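Local coordinates for hypothetical protein MJ1460 (Methanocaldococcus jannaschii DSM 2661, PDB 2OSO) that is of unknown function but carries a V4R domain of the vinyl-4-reductase family and binds a zinc ion, at residues Glu6-Phe9 with Pro10-Glu14. The protein carries 3 engineered substitutions. Sequence-based numbering, arbitrary orientation.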
loop_
_atom_site.group_PDB
_atom_site.type_symbol
_atom_site.label_atom_id
_atom_site.label_comp_id
_atom_site.label_asym_id
_atom_site.label_seq_id
_atom_site.Cartn_x
_atom_site.Cartn_y
_atom_site.Cartn_z
ATOM N N GLU A 6 5.568 13.588 -5.446
ATOM C CA GLU A 6 5.873 13.396 -4.025
ATOM C C GLU A 6 7.346 13.072 -3.798
ATOM O O GLU A 6 8.020 12.551 -4.695
ATOM C CB GLU A 6 5.029 12.250 -3.450
ATOM C CG GLU A 6 3.538 12.434 -3.572
ATOM C CD GLU A 6 2.979 13.507 -2.594
ATOM O OE1 GLU A 6 3.686 13.982 -1.691
ATOM O OE2 GLU A 6 1.830 13.907 -2.770
ATOM N N LYS A 7 7.804 13.337 -2.575
ATOM C CA LYS A 7 9.237 13.364 -2.192
ATOM C C LYS A 7 9.922 11.999 -2.250
ATOM O O LYS A 7 11.116 11.846 -2.575
ATOM C CB LYS A 7 9.384 13.856 -0.726
ATOM C CG LYS A 7 8.900 15.281 -0.419
ATOM C CD LYS A 7 8.575 15.432 1.103
ATOM C CE LYS A 7 8.355 16.882 1.502
ATOM N NZ LYS A 7 7.767 16.977 2.901
ATOM N N ILE A 8 9.161 11.010 -1.872
ATOM C CA ILE A 8 9.680 9.705 -1.640
ATOM C C ILE A 8 9.732 8.935 -2.973
ATOM O O ILE A 8 10.444 7.932 -3.092
ATOM C CB ILE A 8 8.802 9.027 -0.518
ATOM C CG1 ILE A 8 9.544 7.839 0.074
ATOM C CG2 ILE A 8 7.355 8.685 -1.004
ATOM C CD1 ILE A 8 10.569 8.259 1.048
ATOM N N PHE A 9 9.003 9.402 -3.998
ATOM C CA PHE A 9 8.886 8.600 -5.248
ATOM C C PHE A 9 10.210 8.222 -5.991
ATOM O O PHE A 9 10.390 7.064 -6.362
ATOM C CB PHE A 9 7.876 9.232 -6.218
ATOM C CG PHE A 9 6.463 9.201 -5.758
ATOM C CD1 PHE A 9 6.044 8.415 -4.680
ATOM C CD2 PHE A 9 5.499 9.887 -6.489
ATOM C CE1 PHE A 9 4.680 8.348 -4.330
ATOM C CE2 PHE A 9 4.122 9.822 -6.127
ATOM C CZ PHE A 9 3.743 9.066 -5.045
ATOM N N PRO A 10 11.133 9.166 -6.248
ATOM C CA PRO A 10 12.374 8.643 -6.830
ATOM C C PRO A 10 13.098 7.553 -6.038
ATOM O O PRO A 10 13.677 6.637 -6.606
ATOM C CB PRO A 10 13.260 9.880 -6.989
ATOM C CG PRO A 10 12.557 11.001 -6.209
ATOM C CD PRO A 10 11.121 10.632 -6.133
ATOM N N ASP A 11 13.061 7.653 -4.733
ATOM C CA ASP A 11 13.737 6.708 -3.848
ATOM C C ASP A 11 13.067 5.324 -3.933
ATOM O O ASP A 11 13.736 4.280 -3.960
ATOM C CB ASP A 11 13.682 7.245 -2.390
ATOM C CG ASP A 11 14.270 8.638 -2.254
ATOM O OD1 ASP A 11 15.488 8.741 -2.333
ATOM O OD2 ASP A 11 13.505 9.624 -2.083
ATOM N N ILE A 12 11.744 5.306 -4.003
ATOM C CA ILE A 12 11.018 4.038 -4.145
ATOM C C ILE A 12 11.422 3.294 -5.429
ATOM O O ILE A 12 11.602 2.079 -5.397
ATOM C CB ILE A 12 9.470 4.223 -4.046
ATOM C CG1 ILE A 12 9.054 4.522 -2.596
ATOM C CG2 ILE A 12 8.734 2.977 -4.523
ATOM C CD1 ILE A 12 8.127 5.711 -2.494
ATOM N N LEU A 13 11.618 4.015 -6.538
ATOM C CA LEU A 13 12.029 3.382 -7.774
ATOM C C LEU A 13 13.429 2.740 -7.670
ATOM O O LEU A 13 13.699 1.736 -8.318
ATOM C CB LEU A 13 11.964 4.348 -8.966
ATOM C CG LEU A 13 10.603 4.833 -9.477
ATOM C CD1 LEU A 13 10.786 5.763 -10.666
ATOM C CD2 LEU A 13 9.736 3.680 -9.850
ATOM N N GLU A 14 14.308 3.315 -6.858
ATOM C CA GLU A 14 15.637 2.731 -6.632
ATOM C C GLU A 14 15.557 1.486 -5.742
ATOM O O GLU A 14 16.185 0.457 -6.028
ATOM C CB GLU A 14 16.531 3.732 -5.933
ATOM C CG GLU A 14 17.334 4.595 -6.800
ATOM C CD GLU A 14 18.385 5.307 -5.987
ATOM O OE1 GLU A 14 18.040 6.334 -5.349
ATOM O OE2 GLU A 14 19.544 4.830 -5.955
#
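The first turn of helix 9-15 is entered from the loop ahead of it, with I8 and F9 set against P10 and I12. I12 N donates to I8 O at 3.1 Å and L13 N to F9 O at 3.3 Å, both near 160° at the hydrogen, the i+4 to i bonds of an alpha helix. P10 has no N-H to give, a loss that costs little in a first turn; its ring, with CD beside CB of the adjoining F9, packs on F4. Replacing P10 by alanine removes the ring, and the backbone would probably be freer to turn about the N-CA bond at this position, with the contact to F4 reduced. In one of two modelled conformers of I12, with CG1 anti to its carbonyl carbon (chi1 -73°), CD1 reaches back beside the I8 side chain and to the edge of the F9 ring, 4.1 Å from F9 CD1. E6 CB lies over one face of that ring. D11 OD2 sits 3.3 Å from K7 O; both are acceptors, and K112 of the second subunit joins them, through a salt bridge to D11 and a hydrogen bond to K7 O. The positive lysine probably offsets the mutual repulsion of these oxygens, tying the start of the helix to the dimer partner.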